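Local coordinates for protein PlaB phospholipase (Legionella pneumophila, PDB 6ZTI) that is an alpha/beta-hydrolase phospholipase linked to virulence, whose activity is controlled by NAD(H)-mediated tetramerization, at residues A75-Q78 against A79-E83; P158-C161 against V162-L166; L168-D171 against M172-Q175; E178-L181 against D182-C185; T212-S215 against G216-G219. All blocks are in the same frame, centred on the assembly; numbering follows the deposited sequence.

Contact 1 of 5, residues A75-Q78 against A79-E83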
loop_
_atom_site.group_PDB
_atom_site.type_symbol
_atom_site.label_atom_id
_atom_site.label_comp_id
_atom_site.label_asym_id
_atom_site.label_seq_id
_atom_site.Cartn_x
_atom_site.Cartn_y
_atom_site.Cartn_z
ATOM N N ALA B 75 29.653 10.973 10.178
ATOM C CA ALA B 75 30.850 10.696 9.398
ATOM C C ALA B 75 31.653 11.964 9.118
ATOM O O ALA B 75 32.879 11.898 8.997
ATOM C CB ALA B 75 30.470 9.986 8.099
ATOM N N PHE B 76 30.994 13.123 9.028
ATOM C CA PHE B 76 31.718 14.393 8.964
ATOM C C PHE B 76 32.613 14.563 10.187
ATOM O O PHE B 76 33.807 14.875 10.064
ATOM C CB PHE B 76 30.727 15.553 8.831
ATOM C CG PHE B 76 31.380 16.902 8.751
ATOM C CD1 PHE B 76 32.109 17.265 7.641
ATOM C CD2 PHE B 76 31.274 17.794 9.787
ATOM C CE1 PHE B 76 32.717 18.497 7.561
ATOM C CE2 PHE B 76 31.883 19.027 9.713
ATOM C CZ PHE B 76 32.611 19.372 8.600
ATOM N N ASP B 77 32.066 14.317 11.381
ATOM C CA ASP B 77 32.875 14.438 12.592
ATOM C C ASP B 77 34.114 13.560 12.520
ATOM O O ASP B 77 35.208 13.984 12.911
ATOM C CB ASP B 77 32.052 14.074 13.828
ATOM C CG ASP B 77 32.709 14.529 15.115
ATOM O OD1 ASP B 77 32.715 15.748 15.351
ATOM O OD2 ASP B 77 33.225 13.681 15.887
ATOM N N GLN B 78 33.959 12.324 12.035
ATOM C CA GLN B 78 35.103 11.423 11.942
ATOM C C GLN B 78 36.096 11.906 10.895
ATOM O O GLN B 78 37.316 11.780 11.080
ATOM C CB GLN B 78 34.626 10.009 11.604
ATOM C CG GLN B 78 35.721 8.962 11.586
ATOM C CD GLN B 78 36.203 8.633 12.970
ATOM O OE1 GLN B 78 35.406 8.458 13.892
ATOM N NE2 GLN B 78 37.516 8.549 13.131
ATOM N N ALA B 79 35.589 12.439 9.783
ATOM C CA ALA B 79 36.465 12.933 8.729
ATOM C C ALA B 79 37.303 14.101 9.223
ATOM O O ALA B 79 38.494 14.197 8.906
ATOM C CB ALA B 79 35.640 13.347 7.513
ATOM N N VAL B 80 36.696 14.999 10.005
ATOM C CA VAL B 80 37.438 16.138 10.535
ATOM C C VAL B 80 38.542 15.664 11.469
ATOM O O VAL B 80 39.674 16.154 11.415
ATOM C CB VAL B 80 36.481 17.115 11.236
ATOM C CG1 VAL B 80 37.264 18.150 12.052
ATOM C CG2 VAL B 80 35.594 17.796 10.205
ATOM N N ARG B 81 38.232 14.711 12.350
ATOM C CA ARG B 81 39.246 14.209 13.266
ATOM C C ARG B 81 40.327 13.439 12.522
ATOM O O ARG B 81 41.508 13.523 12.873
ATOM C CB ARG B 81 38.588 13.342 14.340
ATOM C CG ARG B 81 37.760 14.172 15.315
ATOM C CD ARG B 81 37.157 13.330 16.437
ATOM N NE ARG B 81 35.924 12.679 16.006
ATOM C CZ ARG B 81 35.789 11.373 15.765
ATOM N NH1 ARG B 81 36.804 10.539 15.934
ATOM N NH2 ARG B 81 34.616 10.894 15.368
ATOM N N ASP B 82 39.953 12.702 11.476
ATOM C CA ASP B 82 40.954 11.927 10.751
ATOM C C ASP B 82 41.970 12.824 10.053
ATOM O O ASP B 82 43.134 12.438 9.913
ATOM C CB ASP B 82 40.286 11.012 9.728
ATOM C CG ASP B 82 39.715 9.738 10.348
ATOM O OD1 ASP B 82 39.924 9.492 11.557
ATOM O OD2 ASP B 82 39.049 8.974 9.615
ATOM N N GLU B 83 41.564 14.018 9.620
ATOM C CA GLU B 83 42.410 14.843 8.769
ATOM C C GLU B 83 42.985 16.078 9.444
ATOM O O GLU B 83 44.104 16.467 9.101
ATOM C CB GLU B 83 41.635 15.295 7.527
ATOM C CG GLU B 83 41.468 14.207 6.477
ATOM C CD GLU B 83 42.758 13.897 5.731
ATOM O OE1 GLU B 83 43.776 14.589 5.959
ATOM O OE2 GLU B 83 42.748 12.955 4.911
#
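Asp77 and Arg81 form a salt bridge one helical turn apart. The aspartate has CG anti to the backbone N (chi1 -165°), which swings the carboxylate along the helix toward the following turn, within reach of Arg81. Asp77 OD2 receives both Arg81 NE, at 2.9 Å, and Arg81 NH2, at 3.2 Å. The two nitrogens reach it from one face of the carboxylate, NE well above the plane, while the oxygen itself lies in the guanidinium plane. A bend at chi3 (-82°) folds the guanidinium back along the helix, so that one face rests on Gln78 CA. Arg81 NH2 then finds a second acceptor in Gln78 OE1, at 3.0 Å. Amide and guanidinium stand almost perpendicular (87°), and the donor sits above the carbonyl plane instead of on a lone pair. The other end of the amide, Gln78 NE2, gives a hydrogen bond of 3.0 Å to Asp82 OD1, again from above the carboxylate plane.

All these residues belong to helix 69-89, the connection of a beta-alpha-beta crossover from strand 55-60 to strand 93-99, which flank strand 16-21 in the parallel hydrolase sheet. Its i to i+4 backbone bonds include Val80 N to Phe76 O, 2.9 Å. On the sheet side, Val80 CG2 sits over one face of the Phe76 ring, 3.9 Å from its centroid, a CH-pi contact; Phe76 also touches Cys96, and Val80 touches Phe94. At the polar side, Arg465 and Arg469 of the second subunit form salt bridges with Asp82 OD2, and Asp489 of that subunit with Arg81 NH1.

Contact 2 of 5, residues P158-C161 against V162-L166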
loop_
_atom_site.group_PDB
_atom_site.type_symbol
_atom_site.label_atom_id
_atom_site.label_comp_id
_atom_site.label_asym_id
_atom_site.label_seq_id
_atom_site.Cartn_x
_atom_site.Cartn_y
_atom_site.Cartn_z
ATOM N N PRO B 158 19.437 9.653 -6.315
ATOM C CA PRO B 158 19.552 10.111 -4.926
ATOM C C PRO B 158 19.118 9.044 -3.934
ATOM O O PRO B 158 18.290 8.182 -4.233
ATOM C CB PRO B 158 18.629 11.335 -4.869
ATOM C CG PRO B 158 17.725 11.238 -6.069
ATOM C CD PRO B 158 18.168 10.083 -6.930
ATOM N N GLY B 159 19.705 9.114 -2.741
ATOM C CA GLY B 159 19.444 8.116 -1.718
ATOM C C GLY B 159 18.108 8.345 -1.021
ATOM O O GLY B 159 17.756 9.464 -0.641
ATOM N N LYS B 160 17.373 7.251 -0.826
ATOM C CA LYS B 160 15.999 7.373 -0.358
ATOM C C LYS B 160 15.933 8.008 1.021
ATOM O O LYS B 160 15.016 8.785 1.307
ATOM C CB LYS B 160 15.321 6.004 -0.342
ATOM C CG LYS B 160 13.803 6.082 -0.193
ATOM C CD LYS B 160 13.370 5.995 1.261
ATOM C CE LYS B 160 11.863 6.143 1.411
ATOM N NZ LYS B 160 11.434 6.008 2.839
ATOM N N CYS B 161 16.884 7.683 1.904
ATOM C CA CYS B 161 16.794 8.204 3.264
ATOM C C CYS B 161 17.070 9.700 3.313
ATOM O O CYS B 161 16.469 10.413 4.123
ATOM C CB CYS B 161 17.746 7.452 4.186
ATOM S SG CYS B 161 17.186 5.756 4.543
ATOM N N VAL B 162 17.967 10.197 2.465
ATOM C CA VAL B 162 18.152 11.637 2.394
ATOM C C VAL B 162 16.921 12.321 1.798
ATOM O O VAL B 162 16.604 13.458 2.156
ATOM C CB VAL B 162 19.422 11.968 1.591
ATOM C CG1 VAL B 162 19.542 13.490 1.409
ATOM C CG2 VAL B 162 20.649 11.393 2.292
ATOM N N LEU B 163 16.233 11.667 0.859
ATOM C CA LEU B 163 15.003 12.240 0.318
ATOM C C LEU B 163 13.915 12.334 1.375
ATOM O O LEU B 163 13.113 13.276 1.358
ATOM C CB LEU B 163 14.503 11.409 -0.863
ATOM C CG LEU B 163 15.387 11.410 -2.111
ATOM C CD1 LEU B 163 14.765 10.556 -3.204
ATOM C CD2 LEU B 163 15.610 12.821 -2.627
ATOM N N ASP B 164 13.855 11.372 2.300
ATOM C CA ASP B 164 12.896 11.485 3.395
ATOM C C ASP B 164 13.174 12.714 4.252
ATOM O O ASP B 164 12.237 13.313 4.798
ATOM C CB ASP B 164 12.936 10.226 4.254
ATOM C CG ASP B 164 12.360 9.013 3.554
ATOM O OD1 ASP B 164 11.437 9.165 2.727
ATOM O OD2 ASP B 164 12.835 7.904 3.843
ATOM N N TRP B 165 14.445 13.102 4.388
ATOM C CA TRP B 165 14.785 14.323 5.119
ATOM C C TRP B 165 14.389 15.556 4.316
ATOM O O TRP B 165 13.775 16.488 4.845
ATOM C CB TRP B 165 16.292 14.359 5.444
ATOM C CG TRP B 165 16.687 15.348 6.538
ATOM C CD1 TRP B 165 17.014 15.050 7.838
ATOM C CD2 TRP B 165 16.778 16.778 6.430
ATOM N NE1 TRP B 165 17.298 16.198 8.534
ATOM C CE2 TRP B 165 17.164 17.271 7.696
ATOM C CE3 TRP B 165 16.582 17.684 5.393
ATOM C CZ2 TRP B 165 17.343 18.626 7.948
ATOM C CZ3 TRP B 165 16.757 19.044 5.646
ATOM C CH2 TRP B 165 17.136 19.496 6.913
ATOM N N LEU B 166 14.732 15.574 3.031
ATOM C CA LEU B 166 14.511 16.762 2.227
ATOM C C LEU B 166 13.035 17.011 1.925
ATOM O O LEU B 166 12.680 18.130 1.548
ATOM C CB LEU B 166 15.300 16.645 0.931
ATOM C CG LEU B 166 16.809 16.813 1.094
ATOM C CD1 LEU B 166 17.545 16.224 -0.103
ATOM C CD2 LEU B 166 17.167 18.304 1.254
#
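Lys160 NZ gives Asp164 OD2 a short salt bridge of 2.6 Å; the oxygen accepts on its syn lone pair, on the side of the other carboxylate oxygen. The lysine chain bends at chi2 (-93°) and runs straight beyond it, which brings its ammonium across one helical turn to the aspartate. Asp164 OD1 is served separately, by Asn386 ND2.

The pair lies on helix 160-166, whose first turn starts from Gly159 at the N-cap. This cap has no side chain to offer, and the amide of Lys160 is instead bound by Asp65 OD1, while the backbone of Gly159 bonds to Ser62. The carbonyls are taken up in the usual helical sequence: Gly159 O accepts from Leu163 N at 3.1 Å, and Lys160 O from Asp164 N at 3.0 Å. Cys161 O receives Trp165 N in a weak bond of 3.4 Å. Before the helix, Pro158 O accepts from Lys143 NZ, and near its end Asp164 O accepts from Ser170 OG.

The apolar share is small: Pro158 CB meets Leu163 CD2 at 4.0 Å, and both residues pack on Trp24 and Leu146. With both oxygens of Asp164 engaged, one by a lysine, the carboxylate is probably kept ionised and its rotation fixed. Asp65, bound to the amide of Lys160, would interact favourably with the partial positive charge of the helix N-terminus.

Contact 3 of 5, residues L168-D171 against M172-Q175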
loop_
_atom_site.group_PDB
_atom_site.type_symbol
_atom_site.label_atom_id
_atom_site.label_comp_id
_atom_site.label_asym_id
_atom_site.label_seq_id
_atom_site.Cartn_x
_atom_site.Cartn_y
_atom_site.Cartn_z
ATOM N N LEU B 168 9.414 18.150 1.858
ATOM C CA LEU B 168 8.652 19.173 2.557
ATOM C C LEU B 168 7.809 18.525 3.646
ATOM O O LEU B 168 7.224 17.459 3.444
ATOM C CB LEU B 168 7.775 19.937 1.569
ATOM C CG LEU B 168 8.523 20.758 0.510
ATOM C CD1 LEU B 168 7.519 21.338 -0.459
ATOM C CD2 LEU B 168 9.334 21.872 1.108
ATOM N N GLY B 169 7.784 19.154 4.817
ATOM C CA GLY B 169 7.046 18.616 5.941
ATOM C C GLY B 169 7.697 17.446 6.645
ATOM O O GLY B 169 7.057 16.826 7.499
ATOM N N SER B 170 8.946 17.131 6.321
ATOM C CA SER B 170 9.627 15.996 6.927
ATOM C C SER B 170 9.674 16.121 8.445
ATOM O O SER B 170 9.983 17.182 8.987
ATOM C CB SER B 170 11.048 15.905 6.374
ATOM O OG SER B 170 11.851 15.063 7.159
ATOM N N ASP B 171 9.410 15.013 9.137
ATOM C CA ASP B 171 9.570 15.020 10.589
ATOM C C ASP B 171 11.019 15.275 10.990
ATOM O O ASP B 171 11.276 15.874 12.040
ATOM C CB ASP B 171 9.076 13.701 11.181
ATOM C CG ASP B 171 7.540 13.584 11.176
ATOM O OD1 ASP B 171 6.851 14.608 11.379
ATOM O OD2 ASP B 171 7.022 12.462 10.971
ATOM N N MET B 172 11.980 14.854 10.169
ATOM C CA MET B 172 13.378 15.001 10.565
ATOM C C MET B 172 13.827 16.458 10.478
ATOM O O MET B 172 14.459 16.976 11.410
ATOM C CB MET B 172 14.264 14.098 9.719
ATOM C CG MET B 172 14.185 12.659 10.144
ATOM S SD MET B 172 15.177 11.568 9.123
ATOM C CE MET B 172 14.233 11.605 7.605
ATOM N N SER B 173 13.508 17.145 9.377
ATOM C CA SER B 173 13.901 18.545 9.282
ATOM C C SER B 173 13.145 19.405 10.297
ATOM O O SER B 173 13.710 20.357 10.856
ATOM C CB SER B 173 13.694 19.063 7.861
ATOM O OG SER B 173 12.325 19.140 7.549
ATOM N N TRP B 174 11.874 19.082 10.571
ATOM C CA TRP B 174 11.150 19.795 11.625
ATOM C C TRP B 174 11.899 19.712 12.947
ATOM O O TRP B 174 12.076 20.720 13.642
ATOM C CB TRP B 174 9.745 19.214 11.788
ATOM C CG TRP B 174 8.873 19.956 12.798
ATOM C CD1 TRP B 174 8.938 19.879 14.160
ATOM C CD2 TRP B 174 7.813 20.873 12.506
ATOM N NE1 TRP B 174 7.993 20.693 14.731
ATOM C CE2 TRP B 174 7.291 21.316 13.738
ATOM C CE3 TRP B 174 7.255 21.361 11.322
ATOM C CZ2 TRP B 174 6.241 22.218 13.819
ATOM C CZ3 TRP B 174 6.228 22.265 11.406
ATOM C CH2 TRP B 174 5.718 22.676 12.648
ATOM N N GLN B 175 12.324 18.501 13.319
ATOM C CA GLN B 175 13.058 18.300 14.565
ATOM C C GLN B 175 14.335 19.127 14.590
ATOM O O GLN B 175 14.635 19.800 15.584
ATOM C CB GLN B 175 13.376 16.812 14.740
ATOM C CG GLN B 175 14.275 16.473 15.935
ATOM C CD GLN B 175 14.495 14.983 16.086
ATOM O OE1 GLN B 175 15.305 14.384 15.371
ATOM N NE2 GLN B 175 13.773 14.373 17.017
#
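Ser170 and Met172 meet through the capping bond that starts helix 171-180. Ser170 OG accepts from Met172 N at 3.0 Å and, weakly, from Ser173 N at 3.5 Å. With OG anti to its own backbone N (chi1 165°), the hydroxyl is turned over the first amides of the helix, which have no preceding carbonyls of a helical turn to bind. The same oxygen bonds to Asp164 O, so the N-cap serine accepts from its own helix and donates to the end of the previous one.

Backbone bonds of the first turn follow: Trp174 N to Ser170 O and Gln175 N to Asp171 O, each 3.1 Å.

Among the charged groups, Asp171 lies in the first turn, where a negative charge would suit the helix dipole. Its carboxylate turns outward to Asn387 ND2, with Lys390 NZ in a long, weak ion pair.

Van der Waals contacts complete the cap. Met172 CB covers Ser170 OG at 3.6 Å, and Ser170 CB lies 3.7 Å from Ser173 OG. Trp174 CB approaches Ser170 O at 3.5 Å, but with CG anti to the backbone N (chi1 -176°) its indole is carried away from the cap.

Met172 and Ser173 lean on Trp165 of helix 160-166, whereas Trp174 packs against Ile344 and Arg346 of strand 340-349 and Met454 and Glu456 of strand 452-463, tying the helix to the mixed sheet.

Contact 4 of 5, residues E178-L181 against D182-C185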
loop_
_atom_site.group_PDB
_atom_site.type_symbol
_atom_site.label_atom_id
_atom_site.label_comp_id
_atom_site.label_asym_id
_atom_site.label_seq_id
_atom_site.Cartn_x
_atom_site.Cartn_y
_atom_site.Cartn_z
ATOM N N GLU B 178 13.395 22.910 14.714
ATOM C CA GLU B 178 12.869 23.304 16.011
ATOM C C GLU B 178 13.991 23.386 17.033
ATOM O O GLU B 178 14.034 24.317 17.845
ATOM C CB GLU B 178 11.785 22.332 16.456
ATOM C CG GLU B 178 11.281 22.625 17.852
ATOM C CD GLU B 178 10.019 21.863 18.212
ATOM O OE1 GLU B 178 9.790 20.773 17.644
ATOM O OE2 GLU B 178 9.258 22.363 19.067
ATOM N N SER B 179 14.921 22.432 16.999
ATOM C CA SER B 179 16.117 22.557 17.825
ATOM C C SER B 179 16.811 23.890 17.576
ATOM O O SER B 179 17.226 24.571 18.522
ATOM C CB SER B 179 17.077 21.400 17.542
ATOM O OG SER B 179 18.146 21.376 18.476
ATOM N N TRP B 180 16.929 24.294 16.307
ATOM C CA TRP B 180 17.733 25.466 15.983
ATOM C C TRP B 180 17.078 26.756 16.435
ATOM O O TRP B 180 17.749 27.794 16.448
ATOM C CB TRP B 180 18.042 25.500 14.482
ATOM C CG TRP B 180 19.386 24.903 14.197
ATOM C CD1 TRP B 180 19.717 23.580 14.238
ATOM C CD2 TRP B 180 20.593 25.608 13.859
ATOM N NE1 TRP B 180 21.044 23.418 13.939
ATOM C CE2 TRP B 180 21.609 24.646 13.714
ATOM C CE3 TRP B 180 20.910 26.957 13.673
ATOM C CZ2 TRP B 180 22.917 24.986 13.378
ATOM C CZ3 TRP B 180 22.219 27.296 13.334
ATOM C CH2 TRP B 180 23.202 26.319 13.193
ATOM N N LEU B 181 15.801 26.715 16.832
ATOM C CA LEU B 181 15.186 27.887 17.444
ATOM C C LEU B 181 15.968 28.373 18.660
ATOM O O LEU B 181 15.981 29.575 18.947
ATOM C CB LEU B 181 13.738 27.579 17.835
ATOM C CG LEU B 181 12.819 27.430 16.626
ATOM C CD1 LEU B 181 11.557 26.709 16.988
ATOM C CD2 LEU B 181 12.482 28.802 16.031
ATOM N N ASP B 182 16.632 27.470 19.378
ATOM C CA ASP B 182 17.339 27.816 20.607
ATOM C C ASP B 182 18.789 28.242 20.382
ATOM O O ASP B 182 19.470 28.600 21.348
ATOM C CB ASP B 182 17.313 26.625 21.574
ATOM C CG ASP B 182 15.908 26.158 21.878
ATOM O OD1 ASP B 182 15.051 27.017 22.174
ATOM O OD2 ASP B 182 15.660 24.935 21.805
ATOM N N TYR B 183 19.282 28.209 19.151
ATOM C CA TYR B 183 20.679 28.536 18.893
ATOM C C TYR B 183 20.910 30.046 18.921
ATOM O O TYR B 183 20.053 30.837 18.506
ATOM C CB TYR B 183 21.107 28.010 17.526
ATOM C CG TYR B 183 21.441 26.530 17.445
ATOM C CD1 TYR B 183 20.568 25.559 17.915
ATOM C CD2 TYR B 183 22.637 26.109 16.860
ATOM C CE1 TYR B 183 20.879 24.201 17.807
ATOM C CE2 TYR B 183 22.949 24.771 16.745
ATOM C CZ TYR B 183 22.073 23.830 17.220
ATOM O OH TYR B 183 22.413 22.519 17.098
ATOM N N ASP B 184 22.094 30.445 19.400
ATOM C CA ASP B 184 22.613 31.807 19.214
ATOM C C ASP B 184 24.057 31.652 18.759
ATOM O O ASP B 184 24.991 31.701 19.563
ATOM C CB ASP B 184 22.509 32.667 20.456
ATOM C CG ASP B 184 22.605 34.165 20.133
ATOM O OD1 ASP B 184 23.147 34.519 19.064
ATOM O OD2 ASP B 184 22.140 35.000 20.935
ATOM N N CYS B 185 24.228 31.454 17.452
ATOM C CA CYS B 185 25.564 31.287 16.893
ATOM C C CYS B 185 26.411 32.527 17.141
ATOM O O CYS B 185 27.531 32.438 17.657
ATOM C CB CYS B 185 25.469 30.994 15.394
ATOM S SG CYS B 185 24.631 29.453 14.951
HETATM O O HOH W 1 13.579 24.634 20.626
HETATM O O HOH W 2 18.267 30.675 16.640
#
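Trp180 O accepts from Tyr183 N at 3.1 Å, and a water lies 2.9 Å from Trp180 O, close also to Tyr183 O. The amide comes in well above the carbonyl plane, and this bond closes the type I beta turn from Trp180 to Tyr183. One step earlier, Ser179 O takes Asp182 N at 3.1 Å. Past this turn the chain leaves helix 171-180 and heads for strand 191-197.

The turn folds two aromatic side chains onto each other. The five-membered ring of Trp180 and the ring of Tyr183 stack face to face, with centroids 3.7 Å apart and planes only 14° from parallel. Their nearest atoms, Trp180 CE2 and Tyr183 CE2, are 3.3 Å apart, a tight fit. Trp180 has a chi1 of -96°, off a staggered position, and with it lays its indole face against the phenol ring. The phenol edge also approaches the backbone, Tyr183 CD1 lying 3.5 Å from Ser179 O near the ring plane.

Farther along, Cys185 SG reaches the six-membered ring of Trp180 obliquely, 3.6 Å from CZ3, a sulfur-aromatic contact. A second water donates to Glu178 O at 2.8 Å and lies beside Asp182.

Asp111 OD1 binds both Tyr183 OH and Ser179 OG, and Arg107 makes a cation-pi contact with Trp180. The stack thus combines apolar ring faces with charged neighbours: Arg107 would be attracted to the electron-rich indole, while Asp111 fixes the phenol's hydroxyl end.

Contact 5 of 5, residues T212-S215 against G216-G219; sequences TGES and GSNG. Unlike the reference sequence in segment 216-219: Asn218 (reference Asp).
Ser217 OG gives its proton to Glu214 O, 2.9 Å away, and in turn accepts from Gly219 N at 2.9 Å in a nearly straight bond (162°). The second bond makes an ST turn. Ser217 N adds a weak bond of 3.1 Å to the same carbonyl, so Glu214 O is held by both the amide and the hydroxyl of one residue. A chi1 of 94°, away from a staggered position, places the hydroxyl between its two backbone partners.

The backbone here is a type II beta turn from Glu214 to Ser217. Gly216 takes the third position at a phi of 89°, a backbone conformation that glycine readily adopts. The turn sends residues 216-219 back nearly antiparallel to 212-215, and Thr212 O comes to lie 3.6 Å from Gly219 CA. Gly219 is also at positive phi.

In the next shell, the extended Glu214 side chain sends OE1 to a salt bridge with Arg222, passing 4.0 Å from Ser217 CB. Thr212 OG1 is bound to Asn209 O and Asp206 N, and the nearest atoms of its side chain and that of Tyr205 are about 3 Å apart; Tyr205 and Asn209 both bind NAD. Asn218, an aspartate in the reference sequence, accepts from Val220 N and Val221 N with OD1, while its ND2 bonds weakly to His266.

This loop follows strand 191-197 of the parallel sheet and leads to helix 223-226; Gly216 bonds to the backbone of Val223 in that helix, while Glu214 packs on Val379 and Asp380 of strand 378-383.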
loop_
_atom_site.group_PDB
_atom_site.type_symbol
_atom_site.label_atom_id
_atom_site.label_comp_id
_atom_site.label_asym_id
_atom_site.label_seq_id
_atom_site.Cartn_x
_atom_site.Cartn_y
_atom_site.Cartn_z
ATOM N N THR B 212 10.868 22.440 -11.431
ATOM C CA THR B 212 12.193 22.813 -11.914
ATOM C C THR B 212 12.244 24.224 -12.489
ATOM O O THR B 212 13.335 24.680 -12.851
ATOM C CB THR B 212 12.664 21.811 -12.950
ATOM O OG1 THR B 212 11.745 21.771 -14.046
ATOM C CG2 THR B 212 12.762 20.427 -12.330
ATOM N N GLY B 213 11.102 24.909 -12.605
ATOM C CA GLY B 213 11.071 26.314 -12.991
ATOM C C GLY B 213 10.236 27.193 -12.070
ATOM O O GLY B 213 9.847 28.300 -12.451
ATOM N N GLU B 214 9.977 26.729 -10.845
ATOM C CA GLU B 214 9.029 27.399 -9.963
ATOM C C GLU B 214 9.500 28.792 -9.587
ATOM O O GLU B 214 10.643 28.984 -9.154
ATOM C CB GLU B 214 8.827 26.569 -8.702
ATOM C CG GLU B 214 7.819 27.102 -7.729
ATOM C CD GLU B 214 7.746 26.226 -6.502
ATOM O OE1 GLU B 214 8.815 25.977 -5.890
ATOM O OE2 GLU B 214 6.639 25.738 -6.188
ATOM N N SER B 215 8.602 29.760 -9.733
ATOM C CA SER B 215 8.913 31.133 -9.361
ATOM C C SER B 215 9.122 31.202 -7.859
ATOM O O SER B 215 8.379 30.588 -7.087
ATOM C CB SER B 215 7.781 32.063 -9.783
ATOM O OG SER B 215 6.538 31.564 -9.302
ATOM N N GLY B 216 10.140 31.950 -7.436
ATOM C CA GLY B 216 10.515 31.963 -6.036
ATOM C C GLY B 216 11.512 30.901 -5.653
ATOM O O GLY B 216 11.829 30.766 -4.462
ATOM N N SER B 217 12.020 30.153 -6.623
ATOM C CA SER B 217 13.004 29.113 -6.409
ATOM C C SER B 217 14.134 29.299 -7.408
ATOM O O SER B 217 14.028 30.071 -8.367
ATOM C CB SER B 217 12.391 27.720 -6.562
ATOM O OG SER B 217 12.566 27.241 -7.887
ATOM N N ASN B 218 15.230 28.577 -7.174
ATOM C CA ASN B 218 16.349 28.520 -8.108
ATOM C C ASN B 218 16.319 27.257 -8.962
ATOM O O ASN B 218 17.329 26.907 -9.589
ATOM C CB ASN B 218 17.681 28.621 -7.361
ATOM C CG ASN B 218 17.929 27.441 -6.428
ATOM O OD1 ASN B 218 17.188 26.466 -6.423
ATOM N ND2 ASN B 218 18.996 27.528 -5.639
ATOM N N GLY B 219 15.172 26.585 -9.013
ATOM C CA GLY B 219 15.024 25.324 -9.690
ATOM C C GLY B 219 15.037 24.130 -8.764
ATOM O O GLY B 219 14.568 23.061 -9.154
#

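The five contacts follow one another along the chain. Contact 1, on helix 69-89, stands apart at the interface with the second subunit, its centre about 22 to 35 Å from the others. Contacts 2 and 3, centres about 12 Å apart, touch where helix 160-166 gives way to helix 171-180. Contact 4 takes in the far part of that second helix and the loop after it, its centre about 15 Å from that of contact 3. Contact 5 lies across the chain's centre from contact 4, the side chain of Thr212 about 6 Å, nearest atoms, from bound thio-NAD. Together they run from subunit interface to NAD-binding side, consistent with an enzyme whose tetramer forms with NAD(H).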